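Local coordinates for uncharacterized protein (PDB 3NQK), which is of unknown function, a Bacteroides protein that probably pairs an E-set-like N-terminal domain with a C-terminal β-sheet domain of the BT_3044-like family, at residues A[214-218]-A[277-281]; A[156-161]-A[193-199]; A[184-190]-A[202-208]; A[268-273]-A[298-302]. All coordinates share one frame; numbering follows the deposited sequence.

Contact 1 of 4, residues A[214-218]-A[277-281]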
# COMPACT_ATOMS: atom_id res chain seq x y z
N MSE A 214 38.92 -4.73 8.24
CA MSE A 214 39.27 -3.58 9.05
C MSE A 214 38.07 -2.71 9.36
O MSE A 214 37.92 -2.21 10.49
CB MSE A 214 40.33 -2.77 8.35
CG MSE A 214 41.67 -3.36 8.51
SE MSE A 214 42.80 -2.97 7.07
CE MSE A 214 44.49 -3.40 7.97
N ARG A 215 37.18 -2.54 8.40
CA ARG A 215 36.06 -1.61 8.63
C ARG A 215 35.14 -2.10 9.76
O ARG A 215 34.63 -1.30 10.52
CB ARG A 215 35.29 -1.26 7.33
CG ARG A 215 34.01 -1.95 7.12
CD ARG A 215 33.18 -1.25 6.02
NE ARG A 215 33.69 -1.52 4.66
CZ ARG A 215 32.99 -2.13 3.69
NH1 ARG A 215 31.73 -2.52 3.88
NH2 ARG A 215 33.55 -2.30 2.50
N LYS A 216 35.03 -3.41 9.94
CA LYS A 216 34.16 -3.93 10.97
C LYS A 216 34.63 -3.48 12.35
O LYS A 216 33.84 -3.32 13.26
CB LYS A 216 34.03 -5.49 10.90
CG LYS A 216 35.30 -6.31 11.21
CD LYS A 216 34.99 -7.86 11.17
CE LYS A 216 36.29 -8.73 11.15
N LYS A 217 35.91 -3.20 12.46
CA LYS A 217 36.48 -2.82 13.74
C LYS A 217 36.02 -1.45 14.23
O LYS A 217 36.06 -1.18 15.41
CB LYS A 217 38.01 -2.92 13.69
CG LYS A 217 38.50 -4.41 13.72
CD LYS A 217 40.02 -4.57 13.63
CE LYS A 217 40.44 -6.04 13.89
NZ LYS A 217 39.83 -6.59 15.18
N TYR A 218 35.48 -0.63 13.34
CA TYR A 218 35.06 0.73 13.69
C TYR A 218 33.54 0.89 13.87
O TYR A 218 33.05 2.01 13.99
CB TYR A 218 35.56 1.71 12.63
CG TYR A 218 37.07 1.75 12.51
CD1 TYR A 218 37.84 2.48 13.40
CD2 TYR A 218 37.72 1.06 11.52
CE1 TYR A 218 39.22 2.51 13.30
CE2 TYR A 218 39.11 1.09 11.40
CZ TYR A 218 39.84 1.80 12.29
OH TYR A 218 41.23 1.81 12.18
N PHE A 277 37.91 8.32 19.32
CA PHE A 277 38.36 7.02 18.82
C PHE A 277 39.65 7.18 18.05
O PHE A 277 40.10 8.29 17.80
CB PHE A 277 37.32 6.37 17.94
CG PHE A 277 37.35 6.83 16.52
CD1 PHE A 277 36.78 8.03 16.15
CD2 PHE A 277 37.87 6.01 15.53
CE1 PHE A 277 36.78 8.44 14.82
CE2 PHE A 277 37.89 6.42 14.20
CZ PHE A 277 37.34 7.63 13.84
N GLN A 278 40.26 6.06 17.70
CA GLN A 278 41.54 6.06 16.98
C GLN A 278 41.40 5.28 15.71
O GLN A 278 40.74 4.24 15.69
CB GLN A 278 42.63 5.40 17.82
CG GLN A 278 42.87 6.08 19.12
CD GLN A 278 44.09 5.53 19.85
OE1 GLN A 278 44.55 4.40 19.59
NE2 GLN A 278 44.62 6.33 20.76
N ASP A 279 42.07 5.76 14.66
CA ASP A 279 42.14 5.05 13.39
C ASP A 279 43.50 4.43 13.34
O ASP A 279 44.50 5.13 13.38
CB ASP A 279 41.92 6.01 12.21
CG ASP A 279 42.15 5.35 10.84
OD1 ASP A 279 42.74 4.26 10.79
OD2 ASP A 279 41.79 5.96 9.81
N PHE A 280 43.54 3.11 13.28
CA PHE A 280 44.80 2.39 13.36
C PHE A 280 44.99 1.48 12.16
O PHE A 280 45.80 0.55 12.21
CB PHE A 280 44.83 1.58 14.64
CG PHE A 280 43.75 0.57 14.74
CD1 PHE A 280 42.48 0.93 15.16
CD2 PHE A 280 43.99 -0.76 14.40
CE1 PHE A 280 41.48 -0.01 15.25
CE2 PHE A 280 42.98 -1.70 14.49
CZ PHE A 280 41.73 -1.33 14.92
N THR A 281 44.29 1.76 11.08
CA THR A 281 44.33 0.92 9.90
C THR A 281 44.52 1.73 8.62
O THR A 281 44.33 1.22 7.54
CB THR A 281 43.02 0.12 9.78
OG1 THR A 281 41.91 1.02 9.63
CG2 THR A 281 42.82 -0.71 10.99
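The CA atoms of Met214 and Thr281 lie 6.8 Å apart and those of Tyr218 and Asp279 8.3 Å apart, so side chains rather than backbone pairing join the two segments. One segment runs from helix 212-215 into a short 3-10 segment. The other is the end of strand 264-279, where Asp279 forms an Asx turn. Tyr218 does most of the bridging. With CG anti to its carbonyl carbon (chi1 -61°), its ring reaches across to that turn. The hydroxyl has two hydrogen-bond partners there. Phe280 N donates to Tyr218 OH over 2.9 Å, at an N-H...O angle of 155°. Thr281 OG1 and Tyr218 OH share a second bond of 2.8 Å, in which either could be the donor.

The same Tyr218 OH sits over one face of the Phe280 ring, toward its rim. The two ring planes are turned 43° from each other, and their centroids are 5.4 Å apart. Lys217 CD meets this phenyl ring at its edge, next to CZ. On the strand side, the carbonyl oxygen of Gln278 lies in the plane of the tyrosine ring, at the edge near CE1. Tyr218 CD1 touches Phe277 CE2 at 4.0 Å. This is structural packing of the 3-10 segment after helix 212-215, and of the residue that follows it, against the end of strand 264-279 and the turn beyond. The Asx turn is closed by Thr281 N, which donates to Asp279 OD1 over 3.0 Å and meets it nearly along the C-O axis.

Contact 2 of 4, residues A[156-161]-A[193-199]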
# COMPACT_ATOMS: atom_id res chain seq x y z
N PRO A 156 17.35 -4.17 5.14
CA PRO A 156 16.51 -4.07 6.31
C PRO A 156 16.44 -2.63 6.79
O PRO A 156 17.36 -1.85 6.52
CB PRO A 156 17.22 -4.92 7.33
CG PRO A 156 18.26 -5.71 6.53
CD PRO A 156 18.59 -4.91 5.41
N PHE A 157 15.37 -2.26 7.45
CA PHE A 157 15.27 -0.93 7.99
C PHE A 157 14.39 -0.88 9.23
O PHE A 157 13.48 -1.68 9.39
CB PHE A 157 14.73 0.03 6.93
CG PHE A 157 13.25 -0.12 6.64
CD1 PHE A 157 12.80 -0.97 5.64
CD2 PHE A 157 12.31 0.61 7.34
CE1 PHE A 157 11.44 -1.10 5.36
CE2 PHE A 157 10.95 0.48 7.07
CZ PHE A 157 10.52 -0.36 6.06
N ASN A 158 14.70 0.03 10.13
CA ASN A 158 13.84 0.31 11.28
C ASN A 158 13.53 1.80 11.26
O ASN A 158 13.82 2.48 10.27
CB ASN A 158 14.52 -0.12 12.59
CG ASN A 158 15.92 0.48 12.77
OD1 ASN A 158 16.24 1.56 12.20
ND2 ASN A 158 16.75 -0.19 13.58
N ASN A 159 12.93 2.30 12.31
CA ASN A 159 12.59 3.71 12.35
C ASN A 159 13.82 4.64 12.47
O ASN A 159 13.67 5.86 12.46
CB ASN A 159 11.64 3.98 13.52
CG ASN A 159 10.28 3.39 13.30
OD1 ASN A 159 9.84 3.24 12.18
ND2 ASN A 159 9.60 3.06 14.38
N TYR A 160 15.02 4.07 12.58
CA TYR A 160 16.18 4.87 12.89
C TYR A 160 17.33 4.67 11.91
O TYR A 160 18.42 5.17 12.14
CB TYR A 160 16.66 4.54 14.30
CG TYR A 160 15.55 4.57 15.35
CD1 TYR A 160 15.04 5.77 15.81
CD2 TYR A 160 15.03 3.39 15.89
CE1 TYR A 160 14.02 5.80 16.77
CE2 TYR A 160 14.01 3.42 16.85
CZ TYR A 160 13.52 4.63 17.29
OH TYR A 160 12.54 4.69 18.24
N SER A 161 17.07 3.99 10.80
CA SER A 161 18.15 3.58 9.87
C SER A 161 18.09 4.31 8.56
O SER A 161 17.04 4.79 8.17
CB SER A 161 18.08 2.07 9.60
OG SER A 161 16.88 1.71 8.91
N VAL A 193 21.03 -1.24 10.11
CA VAL A 193 20.20 -1.94 11.07
C VAL A 193 20.96 -2.98 11.85
O VAL A 193 21.77 -3.72 11.28
CB VAL A 193 19.04 -2.68 10.39
CG1 VAL A 193 18.50 -3.78 11.31
CG2 VAL A 193 17.92 -1.71 9.95
N VAL A 194 20.70 -3.05 13.15
CA VAL A 194 21.16 -4.15 13.97
C VAL A 194 19.94 -4.92 14.43
O VAL A 194 19.88 -6.13 14.25
CB VAL A 194 21.99 -3.65 15.18
CG1 VAL A 194 21.92 -4.64 16.32
CG2 VAL A 194 23.44 -3.42 14.76
N ASP A 195 18.98 -4.23 15.01
CA ASP A 195 17.68 -4.85 15.35
C ASP A 195 16.55 -3.79 15.28
O ASP A 195 16.74 -2.73 14.67
CB ASP A 195 17.74 -5.55 16.72
CG ASP A 195 17.98 -4.60 17.86
OD1 ASP A 195 17.78 -3.38 17.68
OD2 ASP A 195 18.33 -5.07 18.97
N ASN A 196 15.40 -4.06 15.89
CA ASN A 196 14.22 -3.17 15.71
C ASN A 196 14.43 -1.76 16.19
O ASN A 196 13.79 -0.83 15.68
CB ASN A 196 12.95 -3.76 16.35
CG ASN A 196 13.17 -4.16 17.77
OD1 ASN A 196 14.13 -4.87 18.10
ND2 ASN A 196 12.27 -3.73 18.64
N ASN A 197 15.32 -1.57 17.16
CA ASN A 197 15.59 -0.24 17.70
C ASN A 197 17.10 0.06 17.93
O ASN A 197 17.46 0.92 18.73
CB ASN A 197 14.80 -0.04 18.98
CG ASN A 197 15.03 -1.14 19.96
OD1 ASN A 197 16.05 -1.85 19.90
ND2 ASN A 197 14.08 -1.31 20.89
N SER A 198 17.95 -0.63 17.18
CA SER A 198 19.38 -0.39 17.25
C SER A 198 19.98 -0.36 15.87
O SER A 198 19.53 -1.07 14.98
CB SER A 198 20.08 -1.48 18.09
OG SER A 198 19.51 -1.57 19.39
N ILE A 199 21.00 0.46 15.69
CA ILE A 199 21.68 0.56 14.41
C ILE A 199 23.14 0.72 14.69
O ILE A 199 23.54 0.78 15.87
CB ILE A 199 21.19 1.79 13.62
CG1 ILE A 199 21.57 3.09 14.34
CG2 ILE A 199 19.66 1.73 13.39
CD1 ILE A 199 20.97 4.35 13.70
O HOH W 1 20.19 -1.74 7.30
O HOH W 2 11.85 0.74 14.41
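Asn158 and the loop 195-198, with its Asx turn at Asp195, form the tight part of this contact. The amide nitrogen Asn158 ND2 donates to Asp195 O at 2.8 Å, and that oxygen lies in the amide plane. A weak bond of 3.2 Å runs from Asn158 ND2 to Ser198 O. The other end of the amide closes an Asx turn: Tyr160 N donates to Asn158 OD1 over 2.8 Å, from above the carbonyl plane. Both ends of the amide are thus held, which fixes its rotation within the type I turn 158-161. Val193 CG2 packs on Phe157 CA, and Ile199 CG2 lies against the Asn158 amide. A water between buried residues links Pro156 O to Val193 N.

The outer side is looser. A second water accepts from Asn159 N and donates to Asn196 O, spanning two exposed residues. The Tyr160 ring meets Asn197 only lightly, CE2 to CB at 4.1 Å.

Strand 149-157 belongs to the mixed sheet, where Phe157 pairs with Val31 of strand 27-32. Strand 198-202 belongs to the large antiparallel sheet, where Ile199 pairs with Val222. The Tyr160 ring of the turn stacks on Phe224 of the neighbouring strand 219-224. The contact therefore lies where the two sheets meet.

Contact 3 of 4, residues A[184-190]-A[202-208]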
# COMPACT_ATOMS: atom_id res chain seq x y z
N ARG A 184 37.24 18.48 10.34
CA ARG A 184 36.82 17.95 9.06
C ARG A 184 35.36 17.52 9.16
O ARG A 184 34.85 17.23 10.25
CB ARG A 184 37.69 16.76 8.68
CG ARG A 184 39.00 17.14 7.97
CD ARG A 184 40.07 16.02 8.03
NE ARG A 184 39.47 14.69 8.22
CZ ARG A 184 40.17 13.59 8.49
NH1 ARG A 184 41.50 13.63 8.54
NH2 ARG A 184 39.53 12.44 8.69
N THR A 185 34.67 17.50 8.01
CA THR A 185 33.27 17.07 7.95
C THR A 185 32.99 16.38 6.64
O THR A 185 33.72 16.56 5.66
CB THR A 185 32.30 18.26 8.08
OG1 THR A 185 32.39 19.08 6.92
CG2 THR A 185 32.61 19.07 9.27
N THR A 186 31.94 15.58 6.62
CA THR A 186 31.43 14.99 5.38
C THR A 186 29.93 15.24 5.33
O THR A 186 29.34 15.66 6.31
CB THR A 186 31.70 13.49 5.30
OG1 THR A 186 31.43 13.03 3.97
CG2 THR A 186 30.83 12.72 6.28
N ASP A 187 29.31 15.00 4.20
CA ASP A 187 27.92 15.38 4.05
C ASP A 187 26.91 14.33 4.58
O ASP A 187 25.81 14.69 4.92
CB ASP A 187 27.62 15.78 2.58
CG ASP A 187 27.98 14.70 1.58
OD1 ASP A 187 28.29 13.56 2.02
OD2 ASP A 187 27.98 15.01 0.36
N LYS A 188 27.32 13.07 4.70
CA LYS A 188 26.39 12.03 5.16
C LYS A 188 27.09 10.79 5.74
O LYS A 188 28.23 10.50 5.39
CB LYS A 188 25.50 11.58 4.00
CG LYS A 188 26.27 10.75 2.95
CD LYS A 188 25.44 10.52 1.67
CE LYS A 188 26.26 9.80 0.59
NZ LYS A 188 25.48 9.67 -0.68
N ARG A 189 26.38 10.04 6.58
CA ARG A 189 26.86 8.78 7.13
C ARG A 189 25.72 7.80 7.17
O ARG A 189 24.57 8.17 7.44
CB ARG A 189 27.41 8.97 8.55
CG ARG A 189 28.63 9.89 8.67
CD ARG A 189 29.85 9.33 7.94
NE ARG A 189 30.43 8.17 8.64
CZ ARG A 189 31.49 7.51 8.21
NH1 ARG A 189 32.08 7.84 7.08
NH2 ARG A 189 31.96 6.50 8.91
N THR A 190 26.01 6.53 6.92
CA THR A 190 24.99 5.53 6.87
C THR A 190 24.83 4.82 8.19
O THR A 190 25.81 4.35 8.78
CB THR A 190 25.28 4.49 5.79
OG1 THR A 190 25.53 5.16 4.54
CG2 THR A 190 24.10 3.51 5.64
N TYR A 202 29.84 3.61 11.24
CA TYR A 202 31.27 3.49 11.33
C TYR A 202 31.84 4.79 11.94
O TYR A 202 31.42 5.89 11.59
CB TYR A 202 31.88 3.21 9.95
CG TYR A 202 31.50 1.86 9.40
CD1 TYR A 202 32.03 0.70 9.94
CD2 TYR A 202 30.60 1.74 8.34
CE1 TYR A 202 31.67 -0.57 9.45
CE2 TYR A 202 30.23 0.48 7.84
CZ TYR A 202 30.77 -0.67 8.40
OH TYR A 202 30.43 -1.92 7.90
N ALA A 203 32.74 4.64 12.89
CA ALA A 203 33.31 5.76 13.61
C ALA A 203 33.79 6.90 12.71
O ALA A 203 34.44 6.68 11.67
CB ALA A 203 34.48 5.26 14.48
N GLY A 204 33.50 8.12 13.14
CA GLY A 204 34.05 9.31 12.52
C GLY A 204 33.86 9.35 11.03
O GLY A 204 32.75 9.21 10.54
N LEU A 205 34.97 9.52 10.32
CA LEU A 205 34.94 9.64 8.86
C LEU A 205 35.52 8.40 8.18
O LEU A 205 35.81 8.42 6.99
CB LEU A 205 35.69 10.90 8.41
CG LEU A 205 35.05 12.24 8.81
CD1 LEU A 205 35.87 13.41 8.27
CD2 LEU A 205 33.63 12.33 8.31
N ILE A 206 35.63 7.31 8.93
CA ILE A 206 36.12 6.04 8.38
C ILE A 206 35.36 5.70 7.09
O ILE A 206 34.12 5.78 7.03
CB ILE A 206 35.94 4.90 9.39
CG1 ILE A 206 36.96 5.02 10.53
CG2 ILE A 206 36.06 3.54 8.72
CD1 ILE A 206 38.38 4.90 10.10
N ASN A 207 36.12 5.32 6.06
CA ASN A 207 35.53 4.99 4.77
C ASN A 207 34.63 3.77 4.87
O ASN A 207 35.08 2.67 5.21
CB ASN A 207 36.64 4.74 3.74
CG ASN A 207 36.12 4.78 2.30
OD1 ASN A 207 35.07 4.20 1.96
ND2 ASN A 207 36.86 5.43 1.45
N GLU A 208 33.36 3.95 4.50
CA GLU A 208 32.35 2.89 4.59
C GLU A 208 32.55 1.80 3.54
O GLU A 208 31.86 0.79 3.56
CB GLU A 208 30.92 3.50 4.46
CG GLU A 208 30.63 4.63 5.51
CD GLU A 208 29.22 5.23 5.44
OE1 GLU A 208 28.62 5.24 4.35
OE2 GLU A 208 28.73 5.73 6.48
O HOH W 3 28.36 4.96 9.07
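The CA atoms of Thr186 and Leu205 are 7.3 Å apart, and the CA atoms of Thr190 and Tyr202 are 8.0 Å apart. A loop leading into strand 188-193 faces a type II' turn from Ala203 to Ile206, and side chains make the contact, Arg189 above all. Its chain folds back at chi2 and chi3 (-64° and -72°), which brings the guanidinium into the turn. The group meets Ile206 O end-on with two nitrogens, NH1 at 2.9 Å and NH2 at 3.0 Å, the oxygen lying in the guanidinium plane. Arg189 NH2 also donates to Tyr202 O over 2.8 Å, from above that carbonyl plane.

The turn directly follows strand 198-202, the neighbour of strand 188-193 in the antiparallel sheet, so the arginine ties a sheet strand to the loop beyond its partner. Gly204 takes the second turn position with positive phi, and its O lies over one face of the guanidinium. Glu208 OE2 lies over the opposite face, a long salt bridge of charges alone. With an alanine here in place of Arg189, the carbonyls of Tyr202 and Ile206 would probably lose these donors, and Glu208 its nearby positive charge.

Glu208 is gripped further by Thr190. Thr190 N donates to the syn lone pair of Glu208 OE2 over 2.9 Å, almost straight. Thr190 OG1 donates to Glu208 OE1. A water joins Glu208 OE2, Thr190 O and Tyr202 N. Farther out, Leu205 CD2 lies 3.5 Å from Thr186 CG2, the two side chains running in opposite directions, while Leu205 CD1 touches the edge of the Arg184 guanidinium.

Contact 4 of 4, residues A[268-273]-A[298-302]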
# COMPACT_ATOMS: atom_id res chain seq x y z
N TYR A 268 11.89 13.52 11.18
CA TYR A 268 13.30 13.72 11.47
C TYR A 268 13.71 13.01 12.75
O TYR A 268 13.02 13.10 13.77
CB TYR A 268 13.57 15.20 11.62
CG TYR A 268 13.20 16.02 10.42
CD1 TYR A 268 14.11 16.25 9.39
CD2 TYR A 268 11.96 16.61 10.32
CE1 TYR A 268 13.78 17.03 8.30
CE2 TYR A 268 11.62 17.40 9.22
CZ TYR A 268 12.54 17.59 8.22
OH TYR A 268 12.20 18.35 7.14
N VAL A 269 14.82 12.28 12.69
CA VAL A 269 15.45 11.74 13.89
C VAL A 269 16.82 12.34 13.98
O VAL A 269 17.65 12.12 13.10
CB VAL A 269 15.61 10.25 13.83
CG1 VAL A 269 16.36 9.77 15.06
CG2 VAL A 269 14.24 9.56 13.73
N GLN A 270 17.03 13.15 14.99
CA GLN A 270 18.31 13.81 15.18
C GLN A 270 19.02 13.21 16.37
O GLN A 270 18.43 13.08 17.45
CB GLN A 270 18.09 15.31 15.41
CG GLN A 270 19.39 16.12 15.55
CD GLN A 270 19.13 17.58 15.92
OE1 GLN A 270 18.54 17.88 16.96
NE2 GLN A 270 19.60 18.48 15.08
N ILE A 271 20.28 12.87 16.20
CA ILE A 271 21.06 12.29 17.29
C ILE A 271 22.24 13.19 17.63
O ILE A 271 22.89 13.73 16.74
CB ILE A 271 21.55 10.84 16.96
CG1 ILE A 271 22.40 10.82 15.70
CG2 ILE A 271 20.39 9.94 16.75
CD1 ILE A 271 23.06 9.46 15.43
N MSE A 272 22.49 13.37 18.93
CA MSE A 272 23.54 14.27 19.43
C MSE A 272 24.52 13.51 20.31
O MSE A 272 24.14 12.82 21.24
CB MSE A 272 22.91 15.41 20.21
CG MSE A 272 22.11 16.37 19.34
SE MSE A 272 20.64 17.22 20.28
CE MSE A 272 19.20 15.92 19.94
N PHE A 273 25.80 13.66 20.02
CA PHE A 273 26.80 12.82 20.63
C PHE A 273 28.17 13.42 20.56
O PHE A 273 28.41 14.36 19.82
CB PHE A 273 26.83 11.49 19.90
CG PHE A 273 27.03 11.64 18.42
CD1 PHE A 273 25.95 11.77 17.58
CD2 PHE A 273 28.29 11.72 17.88
CE1 PHE A 273 26.13 11.93 16.23
CE2 PHE A 273 28.47 11.88 16.52
CZ PHE A 273 27.40 11.99 15.70
N GLY A 298 29.04 16.57 17.63
CA GLY A 298 27.97 17.29 16.94
C GLY A 298 26.68 16.50 16.86
O GLY A 298 26.29 15.82 17.83
N SER A 299 26.02 16.57 15.71
CA SER A 299 24.79 15.83 15.49
C SER A 299 24.65 15.37 14.05
O SER A 299 25.31 15.87 13.16
CB SER A 299 23.59 16.68 15.85
OG SER A 299 23.51 17.83 15.01
N MSE A 300 23.75 14.42 13.85
CA MSE A 300 23.37 13.94 12.55
C MSE A 300 21.89 13.83 12.58
O MSE A 300 21.30 13.65 13.64
CB MSE A 300 23.99 12.56 12.29
CG MSE A 300 25.51 12.58 12.15
SE MSE A 300 26.22 10.92 11.49
CE MSE A 300 26.01 9.83 13.00
N THR A 301 21.26 13.91 11.43
CA THR A 301 19.81 13.87 11.37
C THR A 301 19.36 13.00 10.22
O THR A 301 19.85 13.13 9.13
CB THR A 301 19.22 15.28 11.19
OG1 THR A 301 19.67 16.12 12.24
CG2 THR A 301 17.67 15.25 11.17
N LEU A 302 18.44 12.09 10.49
CA LEU A 302 17.89 11.21 9.48
C LEU A 302 16.51 11.71 9.12
O LEU A 302 15.72 12.04 10.00
CB LEU A 302 17.80 9.80 10.03
CG LEU A 302 16.95 8.83 9.23
CD1 LEU A 302 17.63 8.49 7.89
CD2 LEU A 302 16.68 7.55 10.05
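Strands 264-279 and 292-307 pair here as antiparallel neighbours, from Val269 with Leu302 to Phe273 with Gly298. Over these residues the two strand directions differ by 163°, close to antiparallel. Val269, Ile271 and Phe273 make hydrogen-bonded pairs with Leu302, Met300 and Gly298. Val269 N to Leu302 O is 2.8 Å, and Ile271 N to Met300 O is 2.9 Å.

One face is buried and apolar. The terminal CE of selenomethionine Met300 touches both Phe273 CZ, at 3.7 Å, and Ile271 CD1, at 3.8 Å. The bend at chi3 (-73°) turns that methyl toward both. Tyr164 and Phe201 pack on the same face.

The other face is more polar and partly exposed. Gln270 CG, anti to the backbone N (chi1 -177°), lies beside Thr301 OG1 at 3.3 Å. Shortened to an alanine, Gln270 would lose CG and the amide beyond it, and Thr301 OG1 would probably keep only the CB contact with this residue. Selenomethionine Met272 CG touches Ser299 CB at 3.8 Å. Tyr268 turns a ring edge to Thr301 CG2.

Strand 264-279 also pairs with strand 244-257. Three antiparallel strands that follow one another in sequence make a β-meander.

All four contacts reach the same large antiparallel sheet. Contacts 1 and 3 are neighbours, with centres 12 Å apart. They meet where Tyr218 O and Ala203 N make a probable backbone hydrogen bond of 2.9 Å. Contact 3 touches contact 4 through Arg189 CB and Met300 SE, 3.7 Å apart. Contact 4 in turn meets contact 2, where Leu302 CD2 packs 3.4 Å from Ser161 O. Contacts 1 and 4 share strand 264-279, yet their centres are about 22 Å apart. Contacts 2 and 3 adjoin in sequence through strands 188-193 and 198-202. No active site or ligand is known here, so the contacts are read as structural.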